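Local coordinates for putative uncharacterized protein (Mycobacterium avium, PDB 2Z6V), which probably transfers a sulfuryl group from the donor PAPS to an acceptor, as other sulfotransferases do, at residues G118-V121 with I122-L126; M340-P343 with M344-M347. One frame throughout, in Å; residues are numbered along the deposited sequence.

Interaction 1: residues G118-V121 with I122-L126; sequences GTTV and ISYLL. With SO4 (sulfate ion), chain B.
V121 O receives L125 N at 2.9 Å, a firm i to i+4 bond of a helix that follows a P-loop-like turn. The two preceding i to i+4 bonds, S123 N to T119 O and Y124 N to T120 O, are weak, the latter 3.3 Å long. G118, at positive phi, takes the chain round into this first turn. The loop between strand 109-113 and helix 120-126 matches the place where sulfotransferases bind the 5'-phosphate of PAPS, and a sulfate, probably from the crystallisation liquor, sits there. The helix N-terminus may favour the anion electrostatically. K248 NZ bonds T119 OG1 and, weakly, S123 OG, tying the turn to strand 244-248. On the buried side V121 and L125 run alongside each other, V121 CG1 to L125 CD1 3.6 Å apart; chi1 of 171° sends that V121 methyl opposite its own N, on the side where L125 lies. T120 O lies in the plane of the Y124 ring, at its edge, while the ring meets W369. At the sulfate, G118 N reaches O1 at 3.0 Å, and O4 takes T120 N at 3.2 Å, with weak bonds from T119 N and OG1.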
loop_
_atom_site.group_PDB
_atom_site.type_symbol
_atom_site.label_atom_id
_atom_site.label_comp_id
_atom_site.label_asym_id
_atom_site.label_seq_id
_atom_site.Cartn_x
_atom_site.Cartn_y
_atom_site.Cartn_z
ATOM N N GLY A 118 1.505 6.568 10.493
ATOM C CA GLY A 118 1.093 5.766 11.640
ATOM C C GLY A 118 -0.388 5.440 11.692
ATOM O O GLY A 118 -1.016 5.526 12.744
ATOM N N THR A 119 -0.934 5.035 10.550
ATOM C CA THR A 119 -2.351 4.716 10.403
ATOM C C THR A 119 -2.724 3.289 10.770
ATOM O O THR A 119 -3.903 2.957 10.862
ATOM C CB THR A 119 -2.806 4.955 8.945
ATOM O OG1 THR A 119 -2.224 3.960 8.083
ATOM C CG2 THR A 119 -2.359 6.340 8.475
ATOM N N THR A 120 -1.723 2.446 10.970
ATOM C CA THR A 120 -1.962 1.051 11.308
ATOM C C THR A 120 -3.180 0.791 12.208
ATOM O O THR A 120 -4.036 -0.018 11.857
ATOM C CB THR A 120 -0.706 0.426 11.959
ATOM O OG1 THR A 120 -1.026 -0.884 12.446
ATOM C CG2 THR A 120 -0.197 1.300 13.110
ATOM N N VAL A 121 -3.269 1.478 13.347
ATOM C CA VAL A 121 -4.389 1.277 14.274
ATOM C C VAL A 121 -5.788 1.352 13.662
ATOM O O VAL A 121 -6.615 0.460 13.877
ATOM C CB VAL A 121 -4.356 2.273 15.464
ATOM C CG1 VAL A 121 -5.643 2.164 16.264
ATOM C CG2 VAL A 121 -3.179 1.967 16.376
ATOM N N ILE A 122 -6.068 2.414 12.914
ATOM C CA ILE A 122 -7.390 2.546 12.323
ATOM C C ILE A 122 -7.723 1.419 11.361
ATOM O O ILE A 122 -8.866 0.964 11.335
ATOM C CB ILE A 122 -7.585 3.880 11.577
ATOM C CG1 ILE A 122 -9.074 4.049 11.261
ATOM C CG2 ILE A 122 -6.761 3.898 10.282
ATOM C CD1 ILE A 122 -9.374 5.175 10.329
ATOM N N SER A 123 -6.747 0.974 10.571
ATOM C CA SER A 123 -7.000 -0.113 9.631
ATOM C C SER A 123 -7.532 -1.317 10.377
ATOM O O SER A 123 -8.496 -1.931 9.940
ATOM C CB SER A 123 -5.726 -0.526 8.874
ATOM O OG SER A 123 -5.417 0.375 7.830
ATOM N N TYR A 124 -6.905 -1.650 11.504
ATOM C CA TYR A 124 -7.327 -2.796 12.311
ATOM C C TYR A 124 -8.645 -2.570 13.027
ATOM O O TYR A 124 -9.430 -3.505 13.182
ATOM C CB TYR A 124 -6.256 -3.182 13.345
ATOM C CG TYR A 124 -5.061 -3.888 12.744
ATOM C CD1 TYR A 124 -4.035 -3.166 12.135
ATOM C CD2 TYR A 124 -4.990 -5.285 12.721
ATOM C CE1 TYR A 124 -2.973 -3.811 11.511
ATOM C CE2 TYR A 124 -3.932 -5.944 12.101
ATOM C CZ TYR A 124 -2.930 -5.199 11.493
ATOM O OH TYR A 124 -1.907 -5.832 10.823
ATOM N N LEU A 125 -8.896 -1.345 13.473
ATOM C CA LEU A 125 -10.153 -1.071 14.162
ATOM C C LEU A 125 -11.360 -1.185 13.224
ATOM O O LEU A 125 -12.409 -1.704 13.609
ATOM C CB LEU A 125 -10.113 0.314 14.816
ATOM C CG LEU A 125 -9.158 0.388 16.009
ATOM C CD1 LEU A 125 -9.233 1.763 16.654
ATOM C CD2 LEU A 125 -9.527 -0.703 17.014
ATOM N N LEU A 126 -11.205 -0.709 11.992
ATOM C CA LEU A 126 -12.287 -0.777 11.018
ATOM C C LEU A 126 -12.531 -2.228 10.651
ATOM O O LEU A 126 -13.638 -2.603 10.268
ATOM C CB LEU A 126 -11.930 0.007 9.749
ATOM C CG LEU A 126 -11.795 1.529 9.856
ATOM C CD1 LEU A 126 -11.237 2.093 8.558
ATOM C CD2 LEU A 126 -13.150 2.135 10.179
HETATM S S SO4 B . 2.101 3.540 8.589
HETATM O O1 SO4 B . 3.110 4.304 9.352
HETATM O O2 SO4 B . 1.740 4.266 7.353
HETATM O O3 SO4 B . 2.657 2.218 8.243
HETATM O O4 SO4 B . 0.897 3.351 9.416
#

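Interaction 2: residues M340-P343 with M344-M347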
loop_
_atom_site.group_PDB
_atom_site.type_symbol
_atom_site.label_atom_id
_atom_site.label_comp_id
_atom_site.label_asym_id
_atom_site.label_seq_id
_atom_site.Cartn_x
_atom_site.Cartn_y
_atom_site.Cartn_z
ATOM N N MET A 340 -3.253 8.620 18.763
ATOM C CA MET A 340 -2.456 8.151 19.897
ATOM C C MET A 340 -3.134 8.432 21.237
ATOM O O MET A 340 -3.208 7.555 22.097
ATOM C CB MET A 340 -1.079 8.821 19.897
ATOM C CG MET A 340 -0.206 8.496 18.695
ATOM S SD MET A 340 0.162 6.735 18.535
ATOM C CE MET A 340 -1.045 6.246 17.251
ATOM N N ARG A 341 -3.625 9.656 21.407
ATOM C CA ARG A 341 -4.284 10.061 22.647
ATOM C C ARG A 341 -5.662 9.450 22.863
ATOM O O ARG A 341 -6.059 9.198 23.999
ATOM C CB ARG A 341 -4.393 11.588 22.715
ATOM C CG ARG A 341 -3.053 12.292 22.878
ATOM C CD ARG A 341 -3.218 13.804 22.993
ATOM N NE ARG A 341 -1.972 14.460 23.388
ATOM C CZ ARG A 341 -0.866 14.485 22.650
ATOM N NH1 ARG A 341 -0.839 13.891 21.463
ATOM N NH2 ARG A 341 0.220 15.099 23.105
ATOM N N ASP A 342 -6.400 9.208 21.787
ATOM C CA ASP A 342 -7.723 8.627 21.944
ATOM C C ASP A 342 -8.317 8.138 20.626
ATOM O O ASP A 342 -9.112 8.828 19.987
ATOM C CB ASP A 342 -8.653 9.650 22.602
ATOM C CG ASP A 342 -9.973 9.047 23.032
ATOM O OD1 ASP A 342 -10.083 7.797 23.050
ATOM O OD2 ASP A 342 -10.894 9.826 23.363
ATOM N N PRO A 343 -7.934 6.923 20.208
ATOM C CA PRO A 343 -8.421 6.325 18.965
ATOM C C PRO A 343 -9.931 6.066 18.937
ATOM O O PRO A 343 -10.575 6.273 17.905
ATOM C CB PRO A 343 -7.600 5.039 18.863
ATOM C CG PRO A 343 -7.366 4.683 20.297
ATOM C CD PRO A 343 -6.999 6.015 20.892
ATOM N N MET A 344 -10.492 5.614 20.057
ATOM C CA MET A 344 -11.924 5.342 20.110
ATOM C C MET A 344 -12.735 6.590 19.801
ATOM O O MET A 344 -13.820 6.504 19.223
ATOM C CB MET A 344 -12.330 4.786 21.478
ATOM C CG MET A 344 -12.022 3.312 21.651
ATOM S SD MET A 344 -12.553 2.336 20.218
ATOM C CE MET A 344 -14.296 2.109 20.553
ATOM N N ASP A 345 -12.217 7.752 20.186
ATOM C CA ASP A 345 -12.920 8.995 19.907
ATOM C C ASP A 345 -12.945 9.226 18.401
ATOM O O ASP A 345 -13.978 9.597 17.838
ATOM C CB ASP A 345 -12.241 10.184 20.579
ATOM C CG ASP A 345 -12.925 11.500 20.243
ATOM O OD1 ASP A 345 -14.151 11.606 20.463
ATOM O OD2 ASP A 345 -12.243 12.423 19.753
ATOM N N VAL A 346 -11.802 9.010 17.755
ATOM C CA VAL A 346 -11.710 9.179 16.312
ATOM C C VAL A 346 -12.693 8.259 15.589
ATOM O O VAL A 346 -13.355 8.678 14.644
ATOM C CB VAL A 346 -10.290 8.875 15.789
ATOM C CG1 VAL A 346 -10.270 8.977 14.275
ATOM C CG2 VAL A 346 -9.286 9.854 16.389
ATOM N N MET A 347 -12.800 7.014 16.044
ATOM C CA MET A 347 -13.693 6.054 15.414
ATOM C C MET A 347 -15.149 6.508 15.426
ATOM O O MET A 347 -15.825 6.475 14.395
ATOM C CB MET A 347 -13.565 4.684 16.089
ATOM C CG MET A 347 -12.146 4.095 16.069
ATOM S SD MET A 347 -11.343 4.069 14.422
ATOM C CE MET A 347 -12.406 2.937 13.523
#
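P343 O takes M347 N at 3.0 Å, with an N-H...O angle of 157° and the donor almost in line with the carbonyl. M347 CG lies 3.3 Å from the same oxygen, P343 O, before the chain bends at chi2 and chi3 toward helix 120-126. Just before the proline, D342 is the first residue to leave helix 336-341 and also holds the N-cap position of helix 343-353; its carbonyl takes a weak bond from D345 N, with D342 O and D345 N 3.3 Å apart. The D342 carboxylate swings forward, CG anti to the backbone N (chi1 -169°), and its OD2 branch meets CB of D345. The two side chains cross at nearly a right angle, yet their carboxylate planes differ by just 22°. The OD2 atoms of D342 and D345 are 4.6 Å apart; R349 forms a salt bridge with D345 OD2, and any like-charge repulsion would probably be eased by R349 and the helix N-terminus. On the inward side P343 and M344 pack on L370 of helix 360-371, the thioether chain of M344 curling at chi2 and chi3. Two helices thus meet at a single non-helical residue: an aspartate at the N-cap position followed by proline at the first helical position, a common way to start a helix.

Both contacts are opening turns of helices in one parallel alpha/beta fold, and they meet directly. M347 of interaction 2 puts its CE 3.5 Å from L126 CD2 and also touches L125 and I122, so helix 343-353 rests on helix 120-126. Helix 360-371 is shared, V121 reaching it from interaction 1. Interaction 1, following central strand 109-113, is partly buried, its centre about 13 Å from the centre of the chain, and turns backbone amides to a bound sulfate. Interaction 2, after edge strand 331-335 and its short helix, is a buried contact although its centre lies about 23 Å out; D342 itself is exposed, while proline and methionines pack inward.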